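Exoglucanase A (PDB 7CBD) uses this family 6 glycoside hydrolase catalytic domain to hydrolyse beta-1,4-glucosidic linkages in cellulose with inversion of anomeric configuration, releasing cellobiose from non-reducing chain ends. Local coordinates at residues M54-A59 / N63-G68; V92-D95 / R99-F102; Y124-A129 / V174-D179; G108-T113 / L117-S122; D74-Q79 / V85-N90. All blocks are in the same frame, centred on the assembly; numbering follows the deposited sequence. Where two conformers were deposited one is given.

Contact 1. Residues M54-A59 / N63-G68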
# COMPACT_ATOMS: atom_id res chain seq x y z
N MET A 54 2.37 10.31 6.38
CA MET A 54 2.15 11.04 7.62
C MET A 54 1.60 10.05 8.64
O MET A 54 0.42 10.00 8.96
CB MET A 54 1.22 12.23 7.39
CG MET A 54 1.85 13.33 6.53
SD MET A 54 3.23 14.19 7.34
CE MET A 54 4.63 13.69 6.35
N ASP A 55 2.50 9.19 9.14
CA ASP A 55 2.10 8.07 9.98
C ASP A 55 1.99 8.42 11.46
O ASP A 55 1.70 7.54 12.27
CB ASP A 55 2.99 6.83 9.77
CG ASP A 55 4.46 7.10 10.03
OD1 ASP A 55 4.85 8.26 10.23
OD2 ASP A 55 5.25 6.12 10.03
N ARG A 56 2.22 9.68 11.82
CA ARG A 56 2.03 10.18 13.17
C ARG A 56 2.06 11.69 13.08
O ARG A 56 2.56 12.26 12.11
CB ARG A 56 3.12 9.67 14.12
CG ARG A 56 4.51 9.72 13.55
CD ARG A 56 5.54 9.17 14.55
NE ARG A 56 6.80 8.78 13.91
CZ ARG A 56 7.95 8.63 14.56
NH1 ARG A 56 9.04 8.27 13.89
NH2 ARG A 56 8.03 8.85 15.87
N ILE A 57 1.54 12.34 14.12
CA ILE A 57 1.46 13.80 14.13
C ILE A 57 2.85 14.42 13.98
O ILE A 57 3.02 15.42 13.26
CB ILE A 57 0.73 14.29 15.39
CG1 ILE A 57 -0.77 14.08 15.22
CG2 ILE A 57 1.07 15.75 15.69
CD1 ILE A 57 -1.53 14.03 16.54
N SER A 58 3.86 13.83 14.61
CA SER A 58 5.20 14.41 14.56
C SER A 58 5.79 14.40 13.16
O SER A 58 6.72 15.17 12.89
CB SER A 58 6.14 13.70 15.53
OG SER A 58 6.46 12.40 15.07
N ALA A 59 5.28 13.56 12.25
CA ALA A 59 5.77 13.56 10.88
C ALA A 59 5.41 14.83 10.13
O ALA A 59 6.02 15.12 9.10
CB ALA A 59 5.23 12.34 10.13
N ASN A 63 10.61 14.48 12.16
CA ASN A 63 11.05 13.63 13.27
C ASN A 63 12.28 12.84 12.82
O ASN A 63 12.92 13.19 11.82
CB ASN A 63 9.88 12.76 13.77
CG ASN A 63 9.30 11.85 12.68
OD1 ASN A 63 10.02 11.44 11.76
ND2 ASN A 63 8.01 11.55 12.78
N ALA A 64 12.60 11.76 13.54
CA ALA A 64 13.77 10.96 13.21
C ALA A 64 13.67 10.27 11.86
O ALA A 64 14.70 9.87 11.30
CB ALA A 64 14.02 9.92 14.31
N ASP A 65 12.46 10.13 11.32
CA ASP A 65 12.25 9.41 10.07
C ASP A 65 12.06 10.32 8.87
O ASP A 65 12.03 9.83 7.74
CB ASP A 65 11.03 8.49 10.18
CG ASP A 65 11.25 7.35 11.16
OD1 ASP A 65 11.32 6.18 10.72
OD2 ASP A 65 11.35 7.63 12.37
N GLY A 66 11.93 11.63 9.06
CA GLY A 66 11.67 12.49 7.92
C GLY A 66 11.73 13.96 8.27
O GLY A 66 11.74 14.35 9.44
N ASN A 67 11.74 14.78 7.22
CA ASN A 67 12.03 16.20 7.35
C ASN A 67 10.78 17.08 7.38
O ASN A 67 10.91 18.30 7.32
CB ASN A 67 12.96 16.65 6.23
CG ASN A 67 14.26 15.88 6.23
OD1 ASN A 67 14.71 15.41 7.27
ND2 ASN A 67 14.87 15.75 5.06
N GLY A 68 9.59 16.49 7.46
CA GLY A 68 8.36 17.25 7.54
C GLY A 68 7.66 17.38 6.20
O GLY A 68 8.27 17.28 5.13
O HOH W 1 7.14 9.07 11.32
O HOH W 2 8.35 13.98 8.21
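Asn63 reaches back from the loop before helix 69-83 and lodges its amide between Ser58 and Arg56. Its CB passes 3.7 Å from Ser58 OG. The first torsion (chi1 59°) sets CG between the backbone N and the carbonyl carbon, turning the amide toward 54-59. At the tip the two branches part. OD1 bonds within its own segment, accepting from Asp65 N at 2.8 Å and closing an Asx turn within the Asn63-Gly66 type I beta turn. ND2 crosses over, donating to Ser58 OG at 2.9 Å in the amide plane, with the N-H almost straight on the oxygen (174°). It also donates to a water that accepts from Arg56 NE and donates to Asp55 OD1. The same ND2 sits 3.1 Å above the plane of the Arg56 guanidinium, toward its rim; with NE, also a donor, it forms no hydrogen bond. At the guanidinium edge, Arg56 NH1 makes a salt bridge to Asp65 OD2 of 2.8 Å, the carboxylate plane turned 71° from the guanidinium plane. Further along the chain, a second water links Ala59 O to Gly68 N, at the N-cap of helix 69-83, and Gly68 CA comes 3.5 Å from Ala59 O in a CA-H...O contact. With an alanine in place of Asn63, Ser58 OG would probably lose its amide N-H, the first water one of its two donors, and Asp65 N its side-chain acceptor. The chemistry is almost wholly polar: one amide shares its two ends between the turn and the partner segment, while an ion pair and two waters complete the join.

Contact 2. Residues V92-D95 / R99-F102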
# COMPACT_ATOMS: atom_id res chain seq x y z
N VAL A 92 0.29 9.82 2.25
CA VAL A 92 -0.54 8.86 2.97
C VAL A 92 -1.07 9.49 4.25
O VAL A 92 -0.29 9.93 5.11
CB VAL A 92 0.19 7.54 3.27
CG1 VAL A 92 -0.83 6.49 3.72
CG2 VAL A 92 0.95 7.07 2.05
N ILE A 93 -2.39 9.50 4.37
CA ILE A 93 -3.11 9.95 5.55
C ILE A 93 -3.36 8.70 6.39
O ILE A 93 -4.04 7.78 5.95
CB ILE A 93 -4.44 10.61 5.13
CG1 ILE A 93 -4.19 11.71 4.09
CG2 ILE A 93 -5.21 11.12 6.33
CD1 ILE A 93 -3.30 12.83 4.57
N TYR A 94 -2.75 8.64 7.59
CA TYR A 94 -2.69 7.37 8.32
C TYR A 94 -2.53 7.62 9.81
O TYR A 94 -1.47 7.32 10.38
CB TYR A 94 -1.52 6.52 7.79
CG TYR A 94 -1.45 5.08 8.29
CD1 TYR A 94 -2.58 4.27 8.34
CD2 TYR A 94 -0.23 4.53 8.66
CE1 TYR A 94 -2.50 2.95 8.77
CE2 TYR A 94 -0.14 3.22 9.09
CZ TYR A 94 -1.27 2.43 9.14
OH TYR A 94 -1.16 1.13 9.57
N ASP A 95 -3.57 8.14 10.46
CA ASP A 95 -3.48 8.34 11.90
C ASP A 95 -4.83 8.29 12.60
O ASP A 95 -5.00 8.94 13.64
CB ASP A 95 -2.75 9.65 12.23
CG ASP A 95 -2.08 9.63 13.60
OD1 ASP A 95 -1.87 8.53 14.17
OD2 ASP A 95 -1.75 10.73 14.08
N ARG A 99 -6.36 3.30 15.26
CA ARG A 99 -5.80 2.81 14.01
C ARG A 99 -5.46 1.33 14.10
O ARG A 99 -5.01 0.84 15.13
CB ARG A 99 -4.51 3.59 13.70
CG ARG A 99 -4.24 3.76 12.22
CD ARG A 99 -2.93 4.49 11.98
NE ARG A 99 -1.79 3.65 12.34
CZ ARG A 99 -0.53 4.08 12.38
NH1 ARG A 99 -0.23 5.33 12.07
NH2 ARG A 99 0.43 3.24 12.74
N ASP A 100 -5.68 0.62 13.00
CA ASP A 100 -5.33 -0.80 12.87
C ASP A 100 -5.99 -1.63 13.98
O ASP A 100 -5.32 -2.34 14.73
CB ASP A 100 -3.81 -1.00 12.87
CG ASP A 100 -3.10 -0.04 11.94
OD1 ASP A 100 -3.25 -0.17 10.71
OD2 ASP A 100 -2.38 0.85 12.43
N CYS A 101 -7.32 -1.55 14.05
CA CYS A 101 -8.03 -2.09 15.20
C CYS A 101 -7.94 -3.60 15.33
O CYS A 101 -8.12 -4.13 16.43
CB CYS A 101 -9.49 -1.64 15.19
SG CYS A 101 -10.45 -2.19 13.76
N PHE A 102 -7.82 -4.26 14.23
CA PHE A 102 -7.57 -5.78 14.21
C PHE A 102 -6.12 -6.26 14.72
O PHE A 102 -6.00 -7.42 14.89
CB PHE A 102 -7.79 -6.26 12.77
CG PHE A 102 -7.98 -7.74 12.61
CD1 PHE A 102 -8.75 -8.46 13.50
CD2 PHE A 102 -7.42 -8.40 11.53
CE1 PHE A 102 -8.93 -9.82 13.34
CE2 PHE A 102 -7.60 -9.76 11.35
CZ PHE A 102 -8.37 -10.47 12.25
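The Tyr94 ring and the Arg99 guanidinium lie flat on each other, planes only 3° apart, with CZ of Arg99 3.8 Å from the Tyr94 ring centroid in a cation-pi stack. Ahead of the guanidinium, Arg99 CD also sits over that face of Tyr94, 3.7 Å from the centroid, as a CH-pi contact; the bend in the chain at chi3 (70°) folds the arginine across the ring face. At the ring's edge, the hydroxyl donates to Asp100 OD1 (Tyr94 OH to OD1, 2.7 Å), meeting it on the syn side. The guanidinium edge holds the other oxygen of the same carboxylate: Arg99 NE to Asp100 OD2 is a salt bridge of 2.9 Å. Arg99 NH1 donates to Tyr94 O at 2.9 Å, from above the carbonyl plane, while NH2 reaches Asn107 OD1. Trp53 meets the Tyr94 ring edge-to-face. A leucine in place of Tyr94 would probably strip the guanidinium of its flat partner and leave Asp100 OD1 without the phenol donor, letting the carboxylate turn. With each oxygen gripped by a different donor, Asp100 has its rotation fixed, and its side chain lies about 3 Å from that of Asp149, the predicted proton donor. The geometry is consistent with the tyrosine and arginine holding this carboxylate in place beside the probable catalytic acid.

Contact 3. Residues Y124-A129 / V174-D179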
# COMPACT_ATOMS: atom_id res chain seq x y z
N TYR A 124 -3.92 16.77 13.46
CA TYR A 124 -3.44 15.94 12.36
C TYR A 124 -4.02 16.41 11.03
O TYR A 124 -3.28 16.94 10.19
CB TYR A 124 -3.70 14.45 12.65
CG TYR A 124 -3.18 13.55 11.56
CD1 TYR A 124 -1.83 13.25 11.45
CD2 TYR A 124 -4.05 13.02 10.61
CE1 TYR A 124 -1.34 12.45 10.42
CE2 TYR A 124 -3.58 12.21 9.58
CZ TYR A 124 -2.23 11.93 9.49
OH TYR A 124 -1.77 11.14 8.46
N ILE A 125 -5.33 16.28 10.82
CA ILE A 125 -5.91 16.68 9.53
C ILE A 125 -5.77 18.19 9.31
O ILE A 125 -5.37 18.63 8.23
CB ILE A 125 -7.37 16.21 9.40
CG1 ILE A 125 -7.46 14.68 9.39
CG2 ILE A 125 -8.00 16.79 8.14
CD1 ILE A 125 -6.71 14.00 8.27
N ASP A 126 -6.13 19.00 10.31
CA ASP A 126 -6.11 20.44 10.08
C ASP A 126 -4.74 20.96 9.65
O ASP A 126 -4.68 21.71 8.66
CB ASP A 126 -6.66 21.22 11.29
CG ASP A 126 -8.17 21.16 11.40
OD1 ASP A 126 -8.84 20.57 10.52
OD2 ASP A 126 -8.70 21.70 12.40
N PRO A 127 -3.63 20.63 10.32
CA PRO A 127 -2.34 21.15 9.85
C PRO A 127 -1.92 20.59 8.50
O PRO A 127 -1.27 21.30 7.73
CB PRO A 127 -1.35 20.75 10.96
CG PRO A 127 -2.20 20.46 12.15
CD PRO A 127 -3.51 19.96 11.63
N ILE A 128 -2.27 19.35 8.20
CA ILE A 128 -1.96 18.82 6.87
C ILE A 128 -2.73 19.60 5.80
O ILE A 128 -2.16 20.07 4.81
CB ILE A 128 -2.25 17.31 6.81
CG1 ILE A 128 -1.22 16.54 7.64
CG2 ILE A 128 -2.24 16.84 5.37
CD1 ILE A 128 -1.57 15.09 7.85
N ALA A 129 -4.04 19.78 6.01
CA ALA A 129 -4.85 20.52 5.05
C ALA A 129 -4.38 21.96 4.92
O ALA A 129 -4.39 22.53 3.82
CB ALA A 129 -6.32 20.47 5.46
N VAL A 174 -12.71 9.51 8.75
CA VAL A 174 -12.58 9.49 7.30
C VAL A 174 -13.46 10.57 6.67
O VAL A 174 -13.04 11.25 5.72
CB VAL A 174 -12.85 8.09 6.72
CG1 VAL A 174 -12.90 8.14 5.19
CG2 VAL A 174 -11.76 7.13 7.16
N LYS A 175 -14.68 10.77 7.19
CA LYS A 175 -15.51 11.87 6.70
C LYS A 175 -14.79 13.20 6.82
O LYS A 175 -14.78 14.01 5.88
CB LYS A 175 -16.85 11.92 7.45
CG LYS A 175 -17.62 13.22 7.20
CD LYS A 175 -18.92 13.32 7.97
CE LYS A 175 -19.40 14.79 8.08
NZ LYS A 175 -19.67 15.47 6.77
N TYR A 176 -14.16 13.45 7.97
CA TYR A 176 -13.48 14.72 8.19
C TYR A 176 -12.30 14.89 7.23
O TYR A 176 -12.11 15.95 6.64
CB TYR A 176 -13.02 14.81 9.64
CG TYR A 176 -12.55 16.19 10.04
CD1 TYR A 176 -13.46 17.17 10.43
CD2 TYR A 176 -11.20 16.53 10.02
CE1 TYR A 176 -13.04 18.43 10.81
CE2 TYR A 176 -10.77 17.79 10.39
CZ TYR A 176 -11.69 18.73 10.78
OH TYR A 176 -11.26 19.99 11.15
N ALA A 177 -11.49 13.83 7.09
CA ALA A 177 -10.37 13.87 6.16
C ALA A 177 -10.85 14.18 4.75
O ALA A 177 -10.31 15.07 4.08
CB ALA A 177 -9.62 12.54 6.20
N LEU A 178 -11.89 13.46 4.30
CA LEU A 178 -12.41 13.67 2.96
C LEU A 178 -12.97 15.08 2.79
O LEU A 178 -12.72 15.73 1.76
CB LEU A 178 -13.49 12.63 2.64
CG LEU A 178 -13.01 11.19 2.45
CD1 LEU A 178 -14.21 10.29 2.30
CD2 LEU A 178 -12.10 11.06 1.25
N ASP A 179 -13.72 15.57 3.78
CA ASP A 179 -14.29 16.91 3.67
C ASP A 179 -13.20 17.97 3.56
O ASP A 179 -13.26 18.86 2.70
CB ASP A 179 -15.17 17.22 4.90
CG ASP A 179 -16.54 16.55 4.85
OD1 ASP A 179 -16.99 16.11 3.77
OD2 ASP A 179 -17.18 16.49 5.93
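Ile125 and Asp126 of helix 114-132 meet Tyr176 and Ala177 of helix 161-182, and the contact divides into one polar and two apolar touches. The polar one is the bond from Tyr176 OH to Asp126 OD1, short at 2.6 Å. It uses the syn lone pair of the carboxylate, and OD1 lies at the edge of the tyrosine ring, close to its plane, while the carboxylate itself is turned 41° from that ring. Tyr176 can span the gap because its CG stands opposite the backbone N (chi1 -168°), sending the phenol across to the neighbouring helix. Lys180, one turn on, adds a long, weak ion pair to the same OD1. Apolar packing fills in beneath. Ile125 and Tyr176 run alongside each other, pointing opposite ways, with Ile125 CG2 3.7 Å from Tyr176 CE2. The other branch of Ile125 heads deeper, and its CD1 rests 3.9 Å from Ala177 CB. That end also touches Ile93 of strand 87-93, so this isoleucine reaches both the neighbouring helix and the sheet. Tyr120 packs on both Ile125 and Ala177, and Lys121 touches the Tyr176 ring, continuing the seam toward the start of helix 114-132. The short helix segments run nearly parallel, 12° between directions, with axes 10.1 Å apart at closest. Two parallel helices side by side, each leading on from a strand (87-93 and 141-146) that pairs in parallel with the other, are what the alpha/beta barrel-like fold of glycoside hydrolase family 6 produces on its outer helical layer.

Contact 4. Residues G108-T113 / L117-S122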
# COMPACT_ATOMS: atom_id res chain seq x y z
N GLY A 108 -1.98 2.48 16.88
CA GLY A 108 -2.19 3.89 16.58
C GLY A 108 -1.94 4.77 17.79
O GLY A 108 -2.31 4.43 18.91
N GLU A 109 -1.30 5.92 17.55
CA GLU A 109 -0.98 6.84 18.64
C GLU A 109 -2.22 7.51 19.23
O GLU A 109 -2.17 7.97 20.38
CB GLU A 109 0.03 7.89 18.20
CG GLU A 109 -0.53 8.88 17.19
CD GLU A 109 0.48 9.90 16.73
OE1 GLU A 109 1.66 9.83 17.15
OE2 GLU A 109 0.10 10.78 15.93
N LEU A 110 -3.31 7.60 18.48
CA LEU A 110 -4.52 8.25 19.00
C LEU A 110 -5.50 7.19 19.47
O LEU A 110 -5.84 6.29 18.70
CB LEU A 110 -5.17 9.11 17.92
CG LEU A 110 -4.33 10.27 17.40
CD1 LEU A 110 -5.09 11.04 16.32
CD2 LEU A 110 -3.90 11.19 18.54
N PRO A 111 -5.99 7.26 20.71
CA PRO A 111 -6.95 6.26 21.18
C PRO A 111 -8.30 6.44 20.51
O PRO A 111 -8.65 7.52 20.03
CB PRO A 111 -7.07 6.55 22.68
CG PRO A 111 -6.00 7.47 23.04
CD PRO A 111 -5.57 8.19 21.78
N ALA A 112 -9.07 5.35 20.52
CA ALA A 112 -10.43 5.34 20.01
C ALA A 112 -11.36 5.95 21.06
O ALA A 112 -12.11 5.26 21.75
CB ALA A 112 -10.86 3.92 19.66
N THR A 113 -11.26 7.28 21.20
CA THR A 113 -12.08 8.05 22.12
C THR A 113 -12.37 9.39 21.46
O THR A 113 -11.71 9.80 20.51
CB THR A 113 -11.34 8.37 23.43
OG1 THR A 113 -10.17 9.15 23.14
CG2 THR A 113 -10.95 7.10 24.17
N LEU A 117 -10.30 11.55 18.65
CA LEU A 117 -10.87 12.12 17.43
C LEU A 117 -10.66 13.63 17.36
O LEU A 117 -10.36 14.17 16.30
CB LEU A 117 -12.35 11.77 17.32
CG LEU A 117 -13.06 12.32 16.08
CD1 LEU A 117 -12.53 11.67 14.80
CD2 LEU A 117 -14.57 12.14 16.21
N ALA A 118 -10.83 14.33 18.48
CA ALA A 118 -10.60 15.78 18.46
C ALA A 118 -9.16 16.10 18.08
O ALA A 118 -8.90 17.06 17.34
CB ALA A 118 -10.99 16.40 19.80
N ARG A 119 -8.21 15.29 18.55
CA ARG A 119 -6.81 15.49 18.18
C ARG A 119 -6.56 15.14 16.72
O ARG A 119 -5.79 15.81 16.03
CB ARG A 119 -5.92 14.64 19.08
CG ARG A 119 -4.46 15.01 19.07
CD ARG A 119 -3.80 14.58 20.37
NE ARG A 119 -4.78 13.96 21.26
CZ ARG A 119 -4.49 13.17 22.30
NH1 ARG A 119 -3.23 12.89 22.60
NH2 ARG A 119 -5.46 12.66 23.03
N TYR A 120 -7.20 14.07 16.23
CA TYR A 120 -7.10 13.73 14.81
C TYR A 120 -7.52 14.91 13.94
O TYR A 120 -6.85 15.26 12.97
CB TYR A 120 -7.98 12.52 14.52
CG TYR A 120 -7.93 12.04 13.08
CD1 TYR A 120 -6.82 11.34 12.60
CD2 TYR A 120 -9.00 12.26 12.21
CE1 TYR A 120 -6.79 10.86 11.30
CE2 TYR A 120 -8.97 11.79 10.90
CZ TYR A 120 -7.86 11.09 10.45
OH TYR A 120 -7.82 10.63 9.17
N LYS A 121 -8.64 15.54 14.29
CA LYS A 121 -9.14 16.65 13.50
C LYS A 121 -8.22 17.87 13.61
O LYS A 121 -7.79 18.42 12.59
CB LYS A 121 -10.55 17.02 13.94
CG LYS A 121 -11.60 15.96 13.67
CD LYS A 121 -12.96 16.40 14.19
CE LYS A 121 -14.05 15.39 13.89
NZ LYS A 121 -15.33 15.79 14.53
N SER A 122 -7.89 18.29 14.83
CA SER A 122 -7.26 19.58 15.04
C SER A 122 -5.75 19.55 14.92
O SER A 122 -5.15 20.55 14.50
CB SER A 122 -7.66 20.15 16.41
OG SER A 122 -7.00 19.45 17.45
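This is a loop folding back onto the helix it leads into: 108-113, the end of the loop that follows strand 87-93, packs against the first turns of helix 114-132. Leu110 makes the apolar part. Its CD1 sits 3.7 Å from both CA and CB of Tyr120, coming in at the edge of that ring rather than over a face. The other methyl, CD2, lies against the aliphatic stem of Arg119, 4.0 Å from its CB; how the rest of that arginine packs is less certain, since it was modelled in two conformers. The first torsion of Leu110 (chi1 -63°) turns the branch toward the helix, and the second (chi2 180°) sets one methyl on each of these two residues. The phenol of Tyr120 turns away from the leucine, and its OH bonds Glu147 OE2. The polar part lies at the helix start, where Thr113 O accepts from Leu117 N at 2.9 Å, the donor standing nearly in line with the C=O (163°). Thr113 OG1 takes the N-H of Gly116. Side chain to the third residue on and carbonyl to the fourth make Thr113 a classic N-cap.

Contact 5. Residues D74-Q79 / V85-N90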
# COMPACT_ATOMS: atom_id res chain seq x y z
N ASP A 74 7.61 21.49 -0.93
CA ASP A 74 8.55 22.38 -1.61
C ASP A 74 9.39 21.62 -2.64
O ASP A 74 9.62 22.11 -3.75
CB ASP A 74 9.47 23.04 -0.59
CG ASP A 74 8.75 24.04 0.30
OD1 ASP A 74 7.65 24.52 -0.06
OD2 ASP A 74 9.32 24.36 1.38
N ASN A 75 9.87 20.42 -2.28
CA ASN A 75 10.61 19.61 -3.24
C ASN A 75 9.75 19.28 -4.44
O ASN A 75 10.22 19.28 -5.58
CB ASN A 75 11.07 18.30 -2.60
CG ASN A 75 12.07 18.49 -1.49
OD1 ASN A 75 12.70 19.54 -1.36
ND2 ASN A 75 12.22 17.45 -0.67
N ALA A 76 8.48 18.94 -4.19
CA ALA A 76 7.58 18.58 -5.27
C ALA A 76 7.37 19.75 -6.24
O ALA A 76 7.33 19.54 -7.46
CB ALA A 76 6.24 18.08 -4.72
N VAL A 77 7.21 20.98 -5.73
CA VAL A 77 7.06 22.07 -6.71
C VAL A 77 8.31 22.25 -7.55
O VAL A 77 8.23 22.50 -8.75
CB VAL A 77 6.42 23.39 -6.20
CG1 VAL A 77 5.75 23.31 -4.84
CG2 VAL A 77 7.31 24.65 -6.43
N ALA A 78 9.50 22.05 -6.96
CA ALA A 78 10.73 22.15 -7.76
C ALA A 78 10.80 21.03 -8.80
O ALA A 78 11.18 21.27 -9.95
CB ALA A 78 11.96 22.13 -6.85
N GLN A 79 10.42 19.81 -8.42
CA GLN A 79 10.43 18.70 -9.37
C GLN A 79 9.43 18.93 -10.49
O GLN A 79 9.72 18.61 -11.66
CB GLN A 79 10.15 17.38 -8.64
CG GLN A 79 11.31 16.90 -7.79
CD GLN A 79 11.01 15.60 -7.06
OE1 GLN A 79 10.26 14.76 -7.56
NE2 GLN A 79 11.59 15.43 -5.88
N VAL A 85 5.53 19.20 -16.83
CA VAL A 85 4.23 18.54 -16.99
C VAL A 85 3.65 18.44 -15.58
O VAL A 85 4.35 18.74 -14.61
CB VAL A 85 4.39 17.14 -17.62
CG1 VAL A 85 4.95 17.26 -19.03
CG2 VAL A 85 5.26 16.25 -16.75
N PRO A 86 2.38 18.06 -15.41
CA PRO A 86 1.85 17.94 -14.05
C PRO A 86 2.64 16.93 -13.23
O PRO A 86 3.26 16.00 -13.76
CB PRO A 86 0.40 17.48 -14.27
CG PRO A 86 0.07 17.99 -15.67
CD PRO A 86 1.34 17.81 -16.43
N LEU A 87 2.64 17.14 -11.93
CA LEU A 87 3.31 16.23 -11.01
C LEU A 87 2.33 15.81 -9.92
O LEU A 87 1.60 16.65 -9.39
CB LEU A 87 4.53 16.91 -10.37
CG LEU A 87 5.24 16.10 -9.28
CD1 LEU A 87 6.75 16.31 -9.37
CD2 LEU A 87 4.75 16.46 -7.88
N VAL A 88 2.32 14.52 -9.60
CA VAL A 88 1.54 13.97 -8.49
C VAL A 88 2.47 13.68 -7.32
O VAL A 88 3.44 12.92 -7.46
CB VAL A 88 0.79 12.70 -8.90
CG1 VAL A 88 0.04 12.12 -7.69
CG2 VAL A 88 -0.16 12.96 -10.05
N PHE A 89 2.16 14.27 -6.17
CA PHE A 89 2.82 13.98 -4.91
C PHE A 89 1.94 13.00 -4.15
O PHE A 89 0.80 13.32 -3.81
CB PHE A 89 2.98 15.29 -4.13
CG PHE A 89 3.41 15.11 -2.71
CD1 PHE A 89 4.59 14.46 -2.41
CD2 PHE A 89 2.63 15.59 -1.66
CE1 PHE A 89 4.99 14.29 -1.09
CE2 PHE A 89 3.03 15.43 -0.35
CZ PHE A 89 4.22 14.78 -0.07
N ASN A 90 2.44 11.78 -3.92
CA ASN A 90 1.70 10.77 -3.18
C ASN A 90 1.89 10.97 -1.68
O ASN A 90 3.02 10.96 -1.19
CB ASN A 90 2.17 9.37 -3.57
CG ASN A 90 1.78 9.01 -4.98
OD1 ASN A 90 0.62 8.72 -5.25
ND2 ASN A 90 2.75 9.03 -5.89
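Leu87 points from its strand toward helix 69-83 and spreads its two methyls over one face of it. CD1 takes the side of Gln79, 3.6 Å from its CB, and CD2 the side of Ala76, 3.9 Å from its CB. The backbone O of Ala76 lies close to both, 3.8 Å from Leu87 CD1. With CG opposite the backbone N (chi1 174°), the leucine reaches outward from the sheet. Phe89, two residues on, shares that side of the strand, but its touch is lighter: Phe89 CB is 4.3 Å from Ala76 CB, and the ring goes on to Leu69, His72 and Leu73 and meets Tyr16 edge-to-face. Gln79 offers only its CB here, its amide NE2 bonding Val17 O. The short segments run almost antiparallel, at 158°, with axes 8.9 Å apart, as expected where a helix turns into the next parallel strand of an alpha/beta sheet. Ala76 is the small residue at the closest point, its CA 6.6 Å from that of Phe89. The side-chain contact is apolar, without polar bonds between the segments, and rests on shape: the alanine methyl, the forked leucine and the base of an aromatic side chain.

How the contacts relate
From the N terminus the five contacts follow in series; none nests in or crosses another. Contact 1 closes the short loop around helix 58-61, contact 5 the turn from helix 69-83 into strand 87-93, contact 2 the loop at that strand's end, and contact 4 the entry to helix 114-132. Contact 3 spans furthest, bringing 124-129 to 174-179 across strand 141-146. Tyr124 ties contacts 1, 2 and 3: its OH bonds Met54 O and Tyr94 N. Arg99 NH1 joins contact 2 to Asp55 O, and Glu109 OE2 joins contact 4 to Ile57 N. Contact 5 stands apart, its centre about 26 Å from that of contact 2, linked through strand 87-93.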